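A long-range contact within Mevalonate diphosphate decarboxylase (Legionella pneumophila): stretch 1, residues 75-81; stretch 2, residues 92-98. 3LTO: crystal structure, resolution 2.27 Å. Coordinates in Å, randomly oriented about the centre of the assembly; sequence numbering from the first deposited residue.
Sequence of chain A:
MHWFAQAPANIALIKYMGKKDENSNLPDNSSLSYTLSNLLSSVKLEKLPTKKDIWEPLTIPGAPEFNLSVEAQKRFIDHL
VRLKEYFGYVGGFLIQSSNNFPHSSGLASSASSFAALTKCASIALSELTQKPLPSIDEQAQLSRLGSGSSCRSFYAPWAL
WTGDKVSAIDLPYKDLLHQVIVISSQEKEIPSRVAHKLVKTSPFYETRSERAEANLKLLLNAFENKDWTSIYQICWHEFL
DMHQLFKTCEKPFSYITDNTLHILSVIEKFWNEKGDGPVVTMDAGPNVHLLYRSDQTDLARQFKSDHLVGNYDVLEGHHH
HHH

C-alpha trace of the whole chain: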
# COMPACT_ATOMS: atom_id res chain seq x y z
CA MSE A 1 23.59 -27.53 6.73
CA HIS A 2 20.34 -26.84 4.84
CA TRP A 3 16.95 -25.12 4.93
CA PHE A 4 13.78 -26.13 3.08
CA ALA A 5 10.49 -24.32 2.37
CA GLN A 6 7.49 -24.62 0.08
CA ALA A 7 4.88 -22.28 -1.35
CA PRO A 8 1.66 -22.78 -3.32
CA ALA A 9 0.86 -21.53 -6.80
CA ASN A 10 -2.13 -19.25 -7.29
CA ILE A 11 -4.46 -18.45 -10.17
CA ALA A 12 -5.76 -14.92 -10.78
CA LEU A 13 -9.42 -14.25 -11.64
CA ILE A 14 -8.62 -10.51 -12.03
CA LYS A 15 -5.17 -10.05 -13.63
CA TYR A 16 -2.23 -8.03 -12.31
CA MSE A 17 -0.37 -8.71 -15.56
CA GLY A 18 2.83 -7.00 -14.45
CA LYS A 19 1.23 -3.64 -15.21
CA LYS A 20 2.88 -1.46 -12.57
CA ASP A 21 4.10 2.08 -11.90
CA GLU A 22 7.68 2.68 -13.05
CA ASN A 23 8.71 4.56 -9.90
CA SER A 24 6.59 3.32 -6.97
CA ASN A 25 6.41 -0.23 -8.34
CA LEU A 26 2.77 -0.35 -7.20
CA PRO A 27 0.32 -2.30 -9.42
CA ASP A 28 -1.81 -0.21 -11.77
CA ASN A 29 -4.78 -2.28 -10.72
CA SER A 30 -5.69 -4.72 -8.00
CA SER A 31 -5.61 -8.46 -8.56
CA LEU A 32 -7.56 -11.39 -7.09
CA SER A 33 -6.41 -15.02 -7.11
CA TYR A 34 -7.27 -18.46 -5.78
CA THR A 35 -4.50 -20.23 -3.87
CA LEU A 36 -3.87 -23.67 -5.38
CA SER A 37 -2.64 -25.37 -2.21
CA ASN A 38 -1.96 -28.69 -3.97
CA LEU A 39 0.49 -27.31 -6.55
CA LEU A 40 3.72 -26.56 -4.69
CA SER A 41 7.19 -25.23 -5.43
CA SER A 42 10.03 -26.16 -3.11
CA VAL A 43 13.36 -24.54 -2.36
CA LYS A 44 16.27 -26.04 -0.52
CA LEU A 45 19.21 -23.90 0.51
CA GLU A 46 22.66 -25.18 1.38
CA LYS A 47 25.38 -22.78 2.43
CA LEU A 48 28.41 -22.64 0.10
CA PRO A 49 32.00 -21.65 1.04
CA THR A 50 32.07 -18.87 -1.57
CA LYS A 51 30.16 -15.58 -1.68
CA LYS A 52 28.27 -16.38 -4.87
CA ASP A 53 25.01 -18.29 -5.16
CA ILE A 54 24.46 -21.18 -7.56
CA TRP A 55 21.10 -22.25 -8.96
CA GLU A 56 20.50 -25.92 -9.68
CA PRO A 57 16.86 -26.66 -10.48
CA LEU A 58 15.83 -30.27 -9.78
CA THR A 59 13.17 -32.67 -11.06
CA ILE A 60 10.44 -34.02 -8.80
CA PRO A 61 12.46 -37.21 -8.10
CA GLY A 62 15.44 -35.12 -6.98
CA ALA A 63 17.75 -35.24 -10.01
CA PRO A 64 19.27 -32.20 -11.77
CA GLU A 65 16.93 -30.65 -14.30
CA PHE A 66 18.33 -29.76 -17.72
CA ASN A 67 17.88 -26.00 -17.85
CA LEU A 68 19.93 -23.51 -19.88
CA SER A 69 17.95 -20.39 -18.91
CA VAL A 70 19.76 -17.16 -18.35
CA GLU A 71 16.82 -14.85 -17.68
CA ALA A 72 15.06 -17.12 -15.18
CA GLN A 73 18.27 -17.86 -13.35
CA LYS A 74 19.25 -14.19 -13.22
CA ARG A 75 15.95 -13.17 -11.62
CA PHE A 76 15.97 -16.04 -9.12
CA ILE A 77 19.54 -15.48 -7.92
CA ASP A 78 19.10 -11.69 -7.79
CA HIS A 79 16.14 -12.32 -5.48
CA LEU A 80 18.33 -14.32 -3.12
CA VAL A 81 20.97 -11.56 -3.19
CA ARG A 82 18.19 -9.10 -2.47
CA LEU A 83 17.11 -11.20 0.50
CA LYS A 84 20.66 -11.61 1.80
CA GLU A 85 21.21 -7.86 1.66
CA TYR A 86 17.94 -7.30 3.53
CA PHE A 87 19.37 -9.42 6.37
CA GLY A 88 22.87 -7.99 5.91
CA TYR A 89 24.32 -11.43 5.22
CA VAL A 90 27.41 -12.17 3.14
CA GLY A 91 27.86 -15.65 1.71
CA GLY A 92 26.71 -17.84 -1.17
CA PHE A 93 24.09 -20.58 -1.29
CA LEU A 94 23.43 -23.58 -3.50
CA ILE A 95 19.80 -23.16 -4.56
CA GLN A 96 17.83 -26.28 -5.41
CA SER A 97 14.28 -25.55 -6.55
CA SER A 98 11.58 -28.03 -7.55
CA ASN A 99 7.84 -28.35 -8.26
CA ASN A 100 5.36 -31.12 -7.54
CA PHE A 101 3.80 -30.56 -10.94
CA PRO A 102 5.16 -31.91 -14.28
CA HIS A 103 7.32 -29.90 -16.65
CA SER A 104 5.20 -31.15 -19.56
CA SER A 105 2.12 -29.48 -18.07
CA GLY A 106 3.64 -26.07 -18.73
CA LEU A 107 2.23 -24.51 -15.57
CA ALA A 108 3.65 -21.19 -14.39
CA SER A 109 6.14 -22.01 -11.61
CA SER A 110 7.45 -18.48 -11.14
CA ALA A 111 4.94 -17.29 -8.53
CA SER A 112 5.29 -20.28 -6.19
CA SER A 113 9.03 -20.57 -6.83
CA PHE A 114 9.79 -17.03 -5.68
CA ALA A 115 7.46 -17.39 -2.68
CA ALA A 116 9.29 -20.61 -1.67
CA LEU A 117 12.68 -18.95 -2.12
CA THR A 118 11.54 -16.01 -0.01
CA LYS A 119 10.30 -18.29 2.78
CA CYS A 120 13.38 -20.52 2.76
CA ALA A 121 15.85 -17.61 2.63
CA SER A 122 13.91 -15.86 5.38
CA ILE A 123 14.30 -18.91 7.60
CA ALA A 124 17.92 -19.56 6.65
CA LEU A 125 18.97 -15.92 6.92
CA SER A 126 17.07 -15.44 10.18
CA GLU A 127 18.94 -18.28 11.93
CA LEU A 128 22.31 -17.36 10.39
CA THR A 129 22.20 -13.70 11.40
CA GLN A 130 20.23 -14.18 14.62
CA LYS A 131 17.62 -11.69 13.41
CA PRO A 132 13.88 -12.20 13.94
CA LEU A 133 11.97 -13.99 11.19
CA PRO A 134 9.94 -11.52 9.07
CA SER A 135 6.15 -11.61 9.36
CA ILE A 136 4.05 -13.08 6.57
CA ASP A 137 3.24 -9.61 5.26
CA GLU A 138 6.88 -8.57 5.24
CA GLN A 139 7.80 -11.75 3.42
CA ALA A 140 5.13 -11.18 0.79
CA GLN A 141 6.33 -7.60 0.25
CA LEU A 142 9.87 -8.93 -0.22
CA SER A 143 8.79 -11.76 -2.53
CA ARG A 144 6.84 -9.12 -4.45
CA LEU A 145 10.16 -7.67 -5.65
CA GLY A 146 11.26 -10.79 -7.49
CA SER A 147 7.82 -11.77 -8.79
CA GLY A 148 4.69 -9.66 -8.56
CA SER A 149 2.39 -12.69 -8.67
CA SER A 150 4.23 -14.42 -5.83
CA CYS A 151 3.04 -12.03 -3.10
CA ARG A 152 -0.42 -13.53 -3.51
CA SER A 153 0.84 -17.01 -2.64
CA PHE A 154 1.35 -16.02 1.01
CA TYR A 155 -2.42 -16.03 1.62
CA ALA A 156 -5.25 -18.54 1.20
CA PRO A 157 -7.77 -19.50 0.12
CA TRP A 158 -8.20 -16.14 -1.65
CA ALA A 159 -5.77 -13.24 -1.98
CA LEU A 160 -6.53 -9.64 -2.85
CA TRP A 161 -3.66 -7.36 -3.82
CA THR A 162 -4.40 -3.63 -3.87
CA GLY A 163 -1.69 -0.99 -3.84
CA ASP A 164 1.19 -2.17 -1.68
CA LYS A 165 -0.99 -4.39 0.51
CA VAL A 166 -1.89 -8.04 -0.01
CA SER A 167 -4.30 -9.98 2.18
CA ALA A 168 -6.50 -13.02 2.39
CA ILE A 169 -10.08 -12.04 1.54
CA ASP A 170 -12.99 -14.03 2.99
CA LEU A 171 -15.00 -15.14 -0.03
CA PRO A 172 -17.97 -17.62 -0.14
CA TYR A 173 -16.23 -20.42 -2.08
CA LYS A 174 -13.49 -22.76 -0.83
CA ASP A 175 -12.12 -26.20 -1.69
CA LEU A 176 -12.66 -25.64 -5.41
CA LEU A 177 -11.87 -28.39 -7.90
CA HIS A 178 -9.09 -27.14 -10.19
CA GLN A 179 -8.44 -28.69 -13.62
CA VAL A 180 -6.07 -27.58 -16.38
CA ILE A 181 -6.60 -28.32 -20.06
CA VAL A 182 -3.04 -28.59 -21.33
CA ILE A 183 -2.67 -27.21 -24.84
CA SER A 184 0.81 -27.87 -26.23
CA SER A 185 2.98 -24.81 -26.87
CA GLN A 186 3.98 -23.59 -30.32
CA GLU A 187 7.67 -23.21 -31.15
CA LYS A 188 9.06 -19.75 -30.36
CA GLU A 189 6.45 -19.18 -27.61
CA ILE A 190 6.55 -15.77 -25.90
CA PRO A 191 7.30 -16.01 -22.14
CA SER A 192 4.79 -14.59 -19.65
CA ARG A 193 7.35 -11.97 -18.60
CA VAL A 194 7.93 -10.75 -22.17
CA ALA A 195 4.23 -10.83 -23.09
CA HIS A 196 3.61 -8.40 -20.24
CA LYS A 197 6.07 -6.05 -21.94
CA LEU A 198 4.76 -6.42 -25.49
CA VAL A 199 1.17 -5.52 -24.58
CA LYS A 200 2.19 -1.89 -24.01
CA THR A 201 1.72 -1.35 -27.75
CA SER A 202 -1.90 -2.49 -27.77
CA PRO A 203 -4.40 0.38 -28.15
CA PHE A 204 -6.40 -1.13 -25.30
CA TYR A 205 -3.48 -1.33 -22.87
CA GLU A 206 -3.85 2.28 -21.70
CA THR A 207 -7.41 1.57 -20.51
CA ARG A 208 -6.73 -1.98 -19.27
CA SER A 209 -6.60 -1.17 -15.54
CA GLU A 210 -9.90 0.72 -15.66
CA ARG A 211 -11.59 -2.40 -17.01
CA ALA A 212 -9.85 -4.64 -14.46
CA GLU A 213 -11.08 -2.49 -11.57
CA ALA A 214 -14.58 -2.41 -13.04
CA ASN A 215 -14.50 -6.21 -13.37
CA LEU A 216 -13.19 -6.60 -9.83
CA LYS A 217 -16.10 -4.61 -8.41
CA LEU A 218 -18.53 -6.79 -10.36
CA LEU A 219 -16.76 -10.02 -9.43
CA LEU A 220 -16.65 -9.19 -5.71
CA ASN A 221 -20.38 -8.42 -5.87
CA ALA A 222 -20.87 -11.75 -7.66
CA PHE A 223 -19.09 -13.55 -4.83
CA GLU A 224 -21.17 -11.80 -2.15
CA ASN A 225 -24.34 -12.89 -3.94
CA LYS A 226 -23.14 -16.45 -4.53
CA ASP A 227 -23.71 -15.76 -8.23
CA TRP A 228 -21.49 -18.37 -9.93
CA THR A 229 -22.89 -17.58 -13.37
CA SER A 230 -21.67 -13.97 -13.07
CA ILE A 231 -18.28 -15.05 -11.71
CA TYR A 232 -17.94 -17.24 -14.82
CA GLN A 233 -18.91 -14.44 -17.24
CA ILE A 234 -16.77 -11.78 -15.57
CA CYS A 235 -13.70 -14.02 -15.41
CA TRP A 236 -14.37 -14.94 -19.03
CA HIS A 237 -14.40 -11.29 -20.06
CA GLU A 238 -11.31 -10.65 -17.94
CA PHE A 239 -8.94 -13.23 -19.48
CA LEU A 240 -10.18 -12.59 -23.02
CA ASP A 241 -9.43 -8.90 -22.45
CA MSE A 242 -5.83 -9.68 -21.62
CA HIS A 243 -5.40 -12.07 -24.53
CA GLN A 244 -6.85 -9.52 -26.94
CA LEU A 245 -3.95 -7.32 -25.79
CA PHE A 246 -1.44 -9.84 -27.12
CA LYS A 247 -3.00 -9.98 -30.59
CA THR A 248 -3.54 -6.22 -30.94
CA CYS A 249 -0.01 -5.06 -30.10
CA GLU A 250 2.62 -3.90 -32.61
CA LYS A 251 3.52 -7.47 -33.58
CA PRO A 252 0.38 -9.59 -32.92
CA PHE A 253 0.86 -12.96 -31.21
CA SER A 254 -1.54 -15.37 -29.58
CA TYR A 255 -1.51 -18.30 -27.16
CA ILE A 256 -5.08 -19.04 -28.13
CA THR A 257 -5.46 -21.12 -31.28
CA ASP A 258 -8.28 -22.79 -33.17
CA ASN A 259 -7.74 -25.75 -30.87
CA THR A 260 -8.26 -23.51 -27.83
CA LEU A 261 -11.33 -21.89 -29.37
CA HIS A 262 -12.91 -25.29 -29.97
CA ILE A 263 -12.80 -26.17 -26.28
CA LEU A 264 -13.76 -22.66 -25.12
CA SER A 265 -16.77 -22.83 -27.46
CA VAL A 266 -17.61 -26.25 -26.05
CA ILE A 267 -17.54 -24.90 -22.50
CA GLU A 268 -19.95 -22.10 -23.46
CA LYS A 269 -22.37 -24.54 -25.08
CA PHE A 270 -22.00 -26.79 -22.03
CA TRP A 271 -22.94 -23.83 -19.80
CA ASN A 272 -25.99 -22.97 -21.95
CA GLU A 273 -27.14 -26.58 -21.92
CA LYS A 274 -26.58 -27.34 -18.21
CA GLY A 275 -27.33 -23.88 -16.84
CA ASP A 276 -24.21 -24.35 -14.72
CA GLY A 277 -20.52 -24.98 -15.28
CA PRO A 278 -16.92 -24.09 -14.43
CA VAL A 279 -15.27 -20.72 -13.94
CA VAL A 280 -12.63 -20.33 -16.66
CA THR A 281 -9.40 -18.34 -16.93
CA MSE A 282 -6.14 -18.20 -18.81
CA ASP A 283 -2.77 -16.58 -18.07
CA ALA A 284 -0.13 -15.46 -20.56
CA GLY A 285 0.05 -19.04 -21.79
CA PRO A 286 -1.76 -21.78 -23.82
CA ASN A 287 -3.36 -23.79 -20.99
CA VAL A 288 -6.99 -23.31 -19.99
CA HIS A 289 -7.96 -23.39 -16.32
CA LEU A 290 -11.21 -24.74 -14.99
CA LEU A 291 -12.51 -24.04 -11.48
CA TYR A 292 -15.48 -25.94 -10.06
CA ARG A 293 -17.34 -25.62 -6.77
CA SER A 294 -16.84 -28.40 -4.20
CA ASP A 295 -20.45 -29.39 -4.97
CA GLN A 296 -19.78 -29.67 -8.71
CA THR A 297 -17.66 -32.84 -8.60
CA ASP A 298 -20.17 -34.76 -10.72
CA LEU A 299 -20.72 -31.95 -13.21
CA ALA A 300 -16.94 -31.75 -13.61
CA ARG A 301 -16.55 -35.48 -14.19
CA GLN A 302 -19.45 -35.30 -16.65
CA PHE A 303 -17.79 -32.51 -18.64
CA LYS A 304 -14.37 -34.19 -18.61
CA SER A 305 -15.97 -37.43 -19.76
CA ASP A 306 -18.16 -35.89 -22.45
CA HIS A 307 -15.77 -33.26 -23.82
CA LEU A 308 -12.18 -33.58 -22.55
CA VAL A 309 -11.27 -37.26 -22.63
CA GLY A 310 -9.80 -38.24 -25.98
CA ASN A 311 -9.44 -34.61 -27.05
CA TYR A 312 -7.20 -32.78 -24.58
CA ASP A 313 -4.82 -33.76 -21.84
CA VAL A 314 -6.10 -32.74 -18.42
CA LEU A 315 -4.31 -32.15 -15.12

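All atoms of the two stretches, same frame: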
# COMPACT_ATOMS: atom_id res chain seq x y z
N ARG A 75 16.99 -13.69 -12.51
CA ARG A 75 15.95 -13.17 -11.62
C ARG A 75 15.92 -13.90 -10.28
O ARG A 75 15.80 -13.28 -9.24
CB ARG A 75 14.57 -13.31 -12.28
CG ARG A 75 14.41 -12.56 -13.59
CD ARG A 75 14.15 -11.09 -13.35
NE ARG A 75 12.91 -10.86 -12.61
CZ ARG A 75 12.44 -9.66 -12.29
NH1 ARG A 75 13.10 -8.57 -12.65
NH2 ARG A 75 11.31 -9.55 -11.60
N PHE A 76 16.03 -15.23 -10.33
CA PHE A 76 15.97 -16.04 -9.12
C PHE A 76 17.14 -15.79 -8.17
O PHE A 76 16.95 -15.64 -6.97
CB PHE A 76 15.90 -17.53 -9.49
CG PHE A 76 15.06 -18.36 -8.55
CD1 PHE A 76 13.74 -17.99 -8.26
CD2 PHE A 76 15.57 -19.52 -7.96
CE1 PHE A 76 12.95 -18.76 -7.40
CE2 PHE A 76 14.80 -20.29 -7.10
CZ PHE A 76 13.48 -19.91 -6.82
N ILE A 77 18.35 -15.73 -8.72
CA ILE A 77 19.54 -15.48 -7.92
C ILE A 77 19.51 -14.04 -7.39
O ILE A 77 19.75 -13.81 -6.20
CB ILE A 77 20.82 -15.76 -8.76
CG1 ILE A 77 20.99 -17.28 -8.90
CG2 ILE A 77 22.05 -15.13 -8.11
CD1 ILE A 77 22.15 -17.72 -9.80
N ASP A 78 19.18 -13.08 -8.25
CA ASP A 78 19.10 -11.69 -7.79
C ASP A 78 18.15 -11.58 -6.59
O ASP A 78 18.38 -10.78 -5.68
CB ASP A 78 18.58 -10.77 -8.90
CG ASP A 78 19.65 -10.41 -9.90
OD1 ASP A 78 20.84 -10.64 -9.62
OD2 ASP A 78 19.29 -9.87 -10.97
N HIS A 79 17.08 -12.38 -6.58
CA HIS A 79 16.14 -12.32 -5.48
C HIS A 79 16.79 -12.82 -4.19
O HIS A 79 16.51 -12.30 -3.11
CB HIS A 79 14.87 -13.13 -5.77
CG HIS A 79 13.80 -12.96 -4.74
ND1 HIS A 79 13.23 -11.74 -4.46
CD2 HIS A 79 13.23 -13.85 -3.89
CE1 HIS A 79 12.35 -11.88 -3.49
NE2 HIS A 79 12.33 -13.15 -3.12
N LEU A 80 17.66 -13.82 -4.31
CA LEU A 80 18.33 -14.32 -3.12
C LEU A 80 19.28 -13.23 -2.62
O LEU A 80 19.31 -12.94 -1.43
CB LEU A 80 19.12 -15.61 -3.41
CG LEU A 80 19.90 -16.14 -2.19
CD1 LEU A 80 18.93 -16.29 -1.02
CD2 LEU A 80 20.58 -17.49 -2.50
N VAL A 81 20.03 -12.63 -3.54
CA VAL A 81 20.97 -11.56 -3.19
C VAL A 81 20.20 -10.47 -2.46
O VAL A 81 20.62 -9.98 -1.41
CB VAL A 81 21.62 -10.96 -4.46
CG1 VAL A 81 22.40 -9.70 -4.10
CG2 VAL A 81 22.55 -11.99 -5.11
N GLY A 92 27.48 -17.24 -0.09
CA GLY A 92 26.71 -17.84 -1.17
C GLY A 92 25.92 -19.06 -0.75
O GLY A 92 26.19 -19.66 0.29
N PHE A 93 24.94 -19.43 -1.56
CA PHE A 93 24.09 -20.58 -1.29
C PHE A 93 23.89 -21.40 -2.56
O PHE A 93 23.88 -20.85 -3.67
CB PHE A 93 22.71 -20.12 -0.81
CG PHE A 93 22.68 -19.60 0.59
CD1 PHE A 93 22.55 -20.48 1.67
CD2 PHE A 93 22.79 -18.24 0.84
CE1 PHE A 93 22.52 -20.00 2.99
CE2 PHE A 93 22.76 -17.74 2.15
CZ PHE A 93 22.63 -18.63 3.23
N LEU A 94 23.73 -22.71 -2.39
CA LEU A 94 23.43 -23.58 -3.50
C LEU A 94 21.91 -23.59 -3.44
O LEU A 94 21.34 -23.89 -2.40
CB LEU A 94 23.97 -25.00 -3.26
CG LEU A 94 23.49 -26.08 -4.25
CD1 LEU A 94 23.88 -25.72 -5.66
CD2 LEU A 94 24.09 -27.43 -3.87
N ILE A 95 21.26 -23.21 -4.53
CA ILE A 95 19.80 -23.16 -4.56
C ILE A 95 19.25 -24.33 -5.37
O ILE A 95 19.56 -24.48 -6.54
CB ILE A 95 19.30 -21.86 -5.22
CG1 ILE A 95 20.02 -20.66 -4.61
CG2 ILE A 95 17.79 -21.72 -5.04
CD1 ILE A 95 19.77 -19.36 -5.33
N GLN A 96 18.44 -25.16 -4.72
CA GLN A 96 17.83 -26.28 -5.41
C GLN A 96 16.31 -26.13 -5.33
O GLN A 96 15.70 -26.32 -4.27
CB GLN A 96 18.30 -27.60 -4.78
CG GLN A 96 19.75 -27.94 -5.13
CD GLN A 96 20.24 -29.20 -4.46
OE1 GLN A 96 21.15 -29.87 -4.96
NE2 GLN A 96 19.65 -29.54 -3.32
N SER A 97 15.72 -25.76 -6.45
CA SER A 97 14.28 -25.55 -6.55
C SER A 97 13.61 -26.73 -7.26
O SER A 97 14.24 -27.43 -8.06
CB SER A 97 13.99 -24.26 -7.31
OG SER A 97 14.58 -24.31 -8.61
N SER A 98 12.33 -26.93 -6.97
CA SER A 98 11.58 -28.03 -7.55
C SER A 98 10.08 -27.76 -7.47
O SER A 98 9.65 -26.89 -6.71
CB SER A 98 11.92 -29.32 -6.81
OG SER A 98 11.21 -30.40 -7.35

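A stretch of a longer helix, residues 75-81, lies across a strand that includes residues 93-98 and continues beyond them, with the two axes 10.8 Å apart at closest approach and their N-to-C directions 129° apart. No hydrogen bond crosses between them. The contact is made by side chains packed against one another, and it buries 261 Å² counted over both sides.

Gly92 does not touch the helix. Phe93 is the first residue to reach it. Its CA-to-CB bond points toward the helix, and its CB lies 3.8 Å from CD2 of Leu80, an ordinary van der Waals distance between apolar groups. The Phe93 ring meets that methyl obliquely. A large hydrophobic residue is well placed here, because it is buried and has a leucine to pack against.

Leu94 points away from the helix, as expected from the alternation of a strand, and makes no contact with it.

Ile95 is the centre of the contact, with the largest area covered of any residue in either stretch. Its CA lies 8.4 Å from the CA of Ile77, and its side chain, pointing toward the helix, touches three helical residues. The two arms of the branched side chain serve different neighbours. With chi1 near -49° (m) and chi2 near 171° (t), the longer arm is extended and carries CD1 to 3.5 Å from Leu80 CD2, the tightest approach in the contact, and to 4.3 Å from Ile77 CG1. The shorter arm places CG2 3.9 Å from Phe76 CE2. Beta branching suits a strand, and here it also lets one residue fill space in two directions. On the helix, Phe76 and Leu80 are four residues apart, about one turn, so both can point toward the strand; Ile77 points sideways and contributes less.

Gln96 turns away again, and its polar side chain lies on the side of the strand remote from the helix, where it is partly exposed.

Ser97 returns to the helix-facing side. Its CB sits 4.1 Å from Phe76 CE2, approaching the aromatic ring obliquely, as Ile95 CG2 does. The small side chain takes up little room beside the phenylalanine ring, and its hydroxyl, though buried, is satisfied by a hydrogen bond elsewhere in the structure. Ser98 is out of reach.

The pattern is thus that of a two-faced strand: Phe93, Ile95 and Ser97 meet the helix, while Leu94 and Gln96 point away from it.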